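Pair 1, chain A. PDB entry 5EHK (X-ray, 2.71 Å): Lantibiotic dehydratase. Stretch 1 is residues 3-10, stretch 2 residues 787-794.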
# COMPACT_ATOMS: atom_id res chain seq x y z
N ASP A 3 -19.03 -2.49 -38.95
CA ASP A 3 -18.98 -1.31 -38.07
C ASP A 3 -18.30 -1.46 -36.67
O ASP A 3 -17.90 -0.46 -36.07
CB ASP A 3 -20.35 -0.63 -37.97
CG ASP A 3 -20.26 0.82 -37.48
OD1 ASP A 3 -19.88 1.70 -38.29
OD2 ASP A 3 -20.58 1.10 -36.30
N SER A 4 -18.19 -2.68 -36.14
CA SER A 4 -17.44 -2.90 -34.89
C SER A 4 -15.94 -2.78 -35.14
O SER A 4 -15.49 -3.05 -36.24
CB SER A 4 -17.72 -4.28 -34.29
OG SER A 4 -16.86 -4.55 -33.19
N PRO A 5 -15.16 -2.36 -34.13
CA PRO A 5 -13.71 -2.37 -34.31
C PRO A 5 -13.18 -3.80 -34.31
O PRO A 5 -12.03 -4.01 -34.69
CB PRO A 5 -13.20 -1.64 -33.07
CG PRO A 5 -14.24 -1.88 -32.04
CD PRO A 5 -15.55 -1.89 -32.78
N PHE A 6 -13.99 -4.78 -33.92
CA PHE A 6 -13.58 -6.17 -34.03
C PHE A 6 -14.39 -6.89 -35.11
O PHE A 6 -15.58 -6.59 -35.30
CB PHE A 6 -13.72 -6.92 -32.69
CG PHE A 6 -12.99 -6.27 -31.55
CD1 PHE A 6 -11.60 -6.30 -31.50
CD2 PHE A 6 -13.68 -5.63 -30.55
CE1 PHE A 6 -10.92 -5.69 -30.47
CE2 PHE A 6 -13.02 -5.02 -29.51
CZ PHE A 6 -11.63 -5.05 -29.47
N ARG A 7 -13.73 -7.80 -35.83
CA ARG A 7 -14.38 -8.68 -36.79
C ARG A 7 -14.11 -10.11 -36.32
O ARG A 7 -12.97 -10.47 -36.10
CB ARG A 7 -13.76 -8.49 -38.18
CG ARG A 7 -14.25 -9.47 -39.26
CD ARG A 7 -13.34 -9.47 -40.53
NE ARG A 7 -13.16 -8.14 -41.12
CZ ARG A 7 -13.94 -7.63 -42.07
NH1 ARG A 7 -14.96 -8.34 -42.53
NH2 ARG A 7 -13.70 -6.40 -42.54
N ALA A 8 -15.15 -10.93 -36.18
CA ALA A 8 -14.97 -12.34 -35.81
C ALA A 8 -14.46 -13.17 -36.98
O ALA A 8 -14.60 -12.80 -38.15
CB ALA A 8 -16.27 -12.94 -35.27
N TRP A 9 -13.82 -14.29 -36.66
CA TRP A 9 -13.36 -15.27 -37.65
C TRP A 9 -14.54 -15.95 -38.33
O TRP A 9 -15.64 -15.96 -37.80
CB TRP A 9 -12.55 -16.36 -36.97
CG TRP A 9 -11.13 -16.04 -36.69
CD1 TRP A 9 -10.50 -14.83 -36.82
CD2 TRP A 9 -10.14 -16.95 -36.22
NE1 TRP A 9 -9.17 -14.95 -36.48
CE2 TRP A 9 -8.93 -16.24 -36.09
CE3 TRP A 9 -10.16 -18.31 -35.91
CZ2 TRP A 9 -7.76 -16.84 -35.66
CZ3 TRP A 9 -9.00 -18.90 -35.48
CH2 TRP A 9 -7.81 -18.16 -35.36
N ASP A 10 -14.31 -16.56 -39.49
CA ASP A 10 -15.38 -17.30 -40.15
C ASP A 10 -15.72 -18.54 -39.34
O ASP A 10 -16.89 -18.83 -39.12
CB ASP A 10 -14.97 -17.79 -41.54
CG ASP A 10 -14.88 -16.68 -42.56
OD1 ASP A 10 -15.44 -15.59 -42.31
OD2 ASP A 10 -14.29 -16.93 -43.63
N VAL A 787 -16.69 -20.86 -28.86
CA VAL A 787 -15.51 -20.02 -28.74
C VAL A 787 -15.23 -19.28 -30.03
O VAL A 787 -14.78 -19.87 -31.01
CB VAL A 787 -14.26 -20.83 -28.39
CG1 VAL A 787 -13.12 -19.88 -28.06
CG2 VAL A 787 -14.52 -21.73 -27.22
N VAL A 788 -15.44 -17.98 -30.03
CA VAL A 788 -15.29 -17.21 -31.24
C VAL A 788 -14.16 -16.20 -31.13
O VAL A 788 -14.23 -15.29 -30.34
CB VAL A 788 -16.64 -16.55 -31.64
CG1 VAL A 788 -17.56 -16.41 -30.45
CG2 VAL A 788 -16.44 -15.22 -32.40
N PRO A 789 -13.09 -16.40 -31.92
CA PRO A 789 -11.97 -15.45 -32.01
C PRO A 789 -12.39 -14.19 -32.75
O PRO A 789 -13.30 -14.24 -33.55
CB PRO A 789 -10.93 -16.21 -32.83
CG PRO A 789 -11.31 -17.67 -32.67
CD PRO A 789 -12.80 -17.67 -32.60
N LEU A 790 -11.73 -13.07 -32.47
CA LEU A 790 -11.99 -11.80 -33.14
C LEU A 790 -10.65 -11.07 -33.29
O LEU A 790 -9.77 -11.23 -32.44
CB LEU A 790 -12.97 -10.94 -32.33
CG LEU A 790 -14.39 -11.49 -32.09
CD1 LEU A 790 -14.45 -12.22 -30.78
CD2 LEU A 790 -15.50 -10.42 -32.15
N GLU A 791 -10.48 -10.32 -34.38
CA GLU A 791 -9.25 -9.56 -34.60
C GLU A 791 -9.59 -8.10 -34.78
O GLU A 791 -10.72 -7.77 -35.13
CB GLU A 791 -8.51 -10.03 -35.85
CG GLU A 791 -8.20 -11.51 -35.90
CD GLU A 791 -7.46 -11.93 -37.18
OE1 GLU A 791 -7.29 -11.07 -38.08
OE2 GLU A 791 -7.00 -13.09 -37.25
N ARG A 792 -8.62 -7.22 -34.55
CA ARG A 792 -8.82 -5.82 -34.87
C ARG A 792 -9.20 -5.73 -36.36
O ARG A 792 -8.50 -6.27 -37.21
CB ARG A 792 -7.56 -5.03 -34.59
CG ARG A 792 -7.73 -3.52 -34.72
CD ARG A 792 -6.43 -2.75 -34.40
NE ARG A 792 -5.27 -3.27 -35.14
CZ ARG A 792 -4.25 -3.89 -34.57
NH1 ARG A 792 -4.22 -4.06 -33.26
NH2 ARG A 792 -3.24 -4.34 -35.32
N ARG A 793 -10.33 -5.08 -36.65
CA ARG A 793 -10.84 -4.95 -38.03
C ARG A 793 -9.85 -4.17 -38.91
O ARG A 793 -9.38 -4.69 -39.91
CB ARG A 793 -12.25 -4.31 -38.04
CG ARG A 793 -13.00 -4.33 -39.39
CD ARG A 793 -14.46 -3.84 -39.28
NE ARG A 793 -15.29 -4.77 -38.51
CZ ARG A 793 -15.92 -5.82 -39.03
NH1 ARG A 793 -15.83 -6.08 -40.32
NH2 ARG A 793 -16.63 -6.63 -38.25
N ASP A 794 -9.50 -2.96 -38.49
CA ASP A 794 -8.49 -2.14 -39.15
C ASP A 794 -7.14 -2.66 -38.71
O ASP A 794 -6.64 -2.29 -37.65
CB ASP A 794 -8.60 -0.68 -38.73
CG ASP A 794 -7.43 0.15 -39.23
OD1 ASP A 794 -6.64 -0.34 -40.07
OD2 ASP A 794 -7.30 1.32 -38.78
O HOH W 1 -10.88 -2.02 -36.25

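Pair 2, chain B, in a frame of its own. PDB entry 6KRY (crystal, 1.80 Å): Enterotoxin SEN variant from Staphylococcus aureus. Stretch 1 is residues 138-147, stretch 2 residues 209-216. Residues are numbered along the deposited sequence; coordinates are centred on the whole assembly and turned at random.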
# COMPACT_ATOMS: atom_id res chain seq x y z
N LYS B 138 -11.44 6.38 3.08
CA LYS B 138 -12.25 5.74 4.06
C LYS B 138 -11.74 4.33 4.32
O LYS B 138 -11.13 3.73 3.48
CB LYS B 138 -13.69 5.64 3.57
CG LYS B 138 -14.33 6.99 3.33
CD LYS B 138 -15.78 6.92 2.93
CE LYS B 138 -16.18 8.25 2.33
NZ LYS B 138 -17.63 8.45 2.49
N THR B 139 -12.02 3.84 5.53
CA THR B 139 -11.72 2.46 5.92
C THR B 139 -12.79 2.00 6.90
O THR B 139 -13.40 2.82 7.60
CB THR B 139 -10.31 2.31 6.52
OG1 THR B 139 -10.01 0.95 6.78
CG2 THR B 139 -10.12 3.07 7.81
N LYS B 140 -12.98 0.68 6.94
CA LYS B 140 -13.90 0.08 7.86
C LYS B 140 -13.17 -0.53 9.06
O LYS B 140 -13.78 -1.25 9.84
CB LYS B 140 -14.74 -0.99 7.15
CG LYS B 140 -16.04 -0.46 6.56
CD LYS B 140 -17.29 -0.80 7.39
CE LYS B 140 -18.57 -0.50 6.63
NZ LYS B 140 -19.75 -1.14 7.26
N LYS B 141 -11.88 -0.24 9.20
CA LYS B 141 -10.99 -0.90 10.15
C LYS B 141 -10.55 0.07 11.23
O LYS B 141 -10.18 1.19 10.90
CB LYS B 141 -9.76 -1.43 9.43
CG LYS B 141 -10.08 -2.35 8.25
CD LYS B 141 -8.86 -2.87 7.52
CE LYS B 141 -9.27 -3.88 6.45
NZ LYS B 141 -8.29 -4.00 5.38
N ALA B 142 -10.58 -0.38 12.49
CA ALA B 142 -10.14 0.45 13.63
C ALA B 142 -8.61 0.61 13.59
O ALA B 142 -8.09 1.70 13.70
CB ALA B 142 -10.61 -0.12 14.95
N LYS B 143 -7.92 -0.53 13.42
CA LYS B 143 -6.53 -0.64 13.09
C LYS B 143 -6.42 -0.89 11.59
O LYS B 143 -7.01 -1.85 11.11
CB LYS B 143 -5.86 -1.82 13.80
CG LYS B 143 -5.69 -1.66 15.30
CD LYS B 143 -4.78 -2.71 15.88
CE LYS B 143 -4.70 -2.52 17.38
NZ LYS B 143 -3.85 -3.53 18.04
N VAL B 144 -5.61 -0.07 10.91
CA VAL B 144 -5.51 -0.08 9.44
C VAL B 144 -4.03 -0.02 9.07
O VAL B 144 -3.23 0.60 9.78
CB VAL B 144 -6.33 1.07 8.81
CG1 VAL B 144 -5.77 2.45 9.14
CG2 VAL B 144 -6.48 0.94 7.31
N THR B 145 -3.65 -0.74 8.02
CA THR B 145 -2.25 -0.65 7.60
C THR B 145 -2.00 0.68 6.89
O THR B 145 -2.88 1.23 6.20
CB THR B 145 -1.77 -1.80 6.71
OG1 THR B 145 -2.49 -1.71 5.49
CG2 THR B 145 -1.91 -3.13 7.43
N VAL B 146 -0.78 1.17 7.08
CA VAL B 146 -0.34 2.32 6.33
C VAL B 146 -0.47 2.01 4.83
O VAL B 146 -0.85 2.88 4.02
CB VAL B 146 1.07 2.76 6.78
CG1 VAL B 146 1.62 3.85 5.89
CG2 VAL B 146 1.06 3.25 8.22
N GLN B 147 -0.15 0.77 4.44
CA GLN B 147 -0.22 0.41 3.04
C GLN B 147 -1.63 0.74 2.47
O GLN B 147 -1.76 1.27 1.38
CB GLN B 147 0.13 -1.06 2.85
CG GLN B 147 0.03 -1.51 1.40
CD GLN B 147 0.41 -2.94 1.11
OE1 GLN B 147 0.45 -3.32 -0.06
NE2 GLN B 147 0.70 -3.75 2.12
N ASP B 209 6.82 -4.41 6.61
CA ASP B 209 6.83 -4.10 8.02
C ASP B 209 5.42 -4.16 8.62
O ASP B 209 5.27 -4.18 9.85
CB ASP B 209 7.51 -2.77 8.35
CG ASP B 209 6.81 -1.52 7.81
OD1 ASP B 209 5.76 -1.68 7.20
OD2 ASP B 209 7.36 -0.38 7.99
N ASN B 210 4.40 -4.19 7.76
CA ASN B 210 3.01 -4.31 8.18
C ASN B 210 2.65 -3.15 9.11
O ASN B 210 1.83 -3.29 10.02
CB ASN B 210 2.74 -5.66 8.85
CG ASN B 210 1.30 -6.08 8.66
OD1 ASN B 210 0.84 -6.17 7.53
ND2 ASN B 210 0.59 -6.26 9.76
N ARG B 211 3.25 -1.99 8.91
CA ARG B 211 3.03 -0.87 9.82
C ARG B 211 1.54 -0.53 9.84
O ARG B 211 0.91 -0.38 8.81
CB ARG B 211 3.81 0.37 9.39
CG ARG B 211 3.77 1.50 10.41
CD ARG B 211 4.78 2.62 10.15
NE ARG B 211 4.74 3.53 11.30
CZ ARG B 211 5.66 4.45 11.57
NH1 ARG B 211 6.63 4.69 10.72
NH2 ARG B 211 5.61 5.12 12.71
N THR B 212 1.04 -0.34 11.06
CA THR B 212 -0.37 -0.28 11.37
C THR B 212 -0.61 0.95 12.25
O THR B 212 0.21 1.21 13.13
CB THR B 212 -0.80 -1.57 12.09
OG1 THR B 212 -0.76 -2.66 11.14
CG2 THR B 212 -2.19 -1.53 12.65
N VAL B 213 -1.74 1.67 12.03
CA VAL B 213 -2.10 2.82 12.84
C VAL B 213 -3.60 2.74 13.21
O VAL B 213 -4.39 2.06 12.58
CB VAL B 213 -1.82 4.14 12.09
CG1 VAL B 213 -0.35 4.33 11.79
CG2 VAL B 213 -2.61 4.29 10.80
N SER B 214 -3.97 3.56 14.20
CA SER B 214 -5.35 3.80 14.55
C SER B 214 -6.02 4.71 13.51
O SER B 214 -5.65 5.87 13.35
CB SER B 214 -5.41 4.41 15.95
OG SER B 214 -6.75 4.79 16.27
N SER B 215 -7.03 4.21 12.83
CA SER B 215 -7.75 5.03 11.80
C SER B 215 -8.41 6.27 12.44
O SER B 215 -8.58 7.26 11.75
CB SER B 215 -8.74 4.23 11.02
OG SER B 215 -9.76 3.72 11.86
N SER B 216 -8.70 6.23 13.74
CA SER B 216 -9.34 7.40 14.42
C SER B 216 -8.32 8.52 14.61
O SER B 216 -8.71 9.66 14.81
CB SER B 216 -10.03 7.06 15.71
OG SER B 216 -9.11 6.85 16.77
O HOH W 2 -9.26 3.65 15.25
O HOH W 3 1.76 -0.79 6.22

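What backbone arrangement do the two pairs share? Each pairs two strands in antiparallel fashion, and 14 central residues superpose with an RMSD of 0.7 Å. The N-to-C directions of the strands differ by 143° in pair 1 and 141° in pair 2. At the centre, Arg7(A) and Glu791(A) match Val144(B) and Val213(B), and each couple exchanges two hydrogen bonds: Arg7(A) N to Glu791(A) O at 3.1 Å and Glu791(A) N to Arg7(A) O at 3.0 Å, against Val144(B) N to Val213(B) O at 3.0 Å and Val213(B) N to Val144(B) O at 2.9 Å. The ladder continues at both ends. Arg793(A) N bonds to Pro5(A) O at 2.8 Å where Ser215(B) N bonds to Ala142(B) O at 2.9 Å, and Trp9(A) N reaches Pro789(A) O at 3.2 Å where Val146(B) N reaches Arg211(B) O at 2.9 Å.

How do side chains fill the face that carries the central couple? Pair 2 uses small apolar groups: Val213(B) CG2 lies 4.0 Å from Val144(B) CG1, and Val213(B) CG1 lies 4.0 Å from Val146(B) CG2. In pair 1 the matching Glu791(A) and Trp9(A) make a polar link instead, Trp9(A) NE1 donating to Glu791(A) OE2 at 3.0 Å near the plane of the indole. Pro789(A) lies over one face of the same ring, its CG 3.5 Å from Trp9(A) CE3.

What serves the carbonyl of the residue before Pro5(A) or Ala142(B)? Arg793(A) and Ser215(B) occupy matching positions, and both direct CB toward the other stretch. The short Ser215(B) places its OG 2.7 Å from Lys141(B) O and donates to it. The longer Arg793(A) gives NE to Ser4(A) O at 2.9 Å and NH2 to Phe6(A) O at 3.1 Å. Arg793(A) NH1 also comes within 3.1 Å of Arg7(A) NH2, a close approach of like charges, whereas the matching Val144(B) offers only methyl groups, its CG1 3.9 Å from Ser215(B) CB.

What lies on the opposite face? Ala8(A) and Leu790(A) match Thr145(B) and Thr212(B). Ala8(A) CB sits 4.0 Å from Leu790(A) CG and 3.7 Å from Val788(A) CG2, a wholly apolar cluster. With two threonines, Thr145(B) CG2 instead lies 3.9 Å from Thr212(B) OG1, a hydroxyl that donates to Asn210(B) O at 2.9 Å within its own stretch.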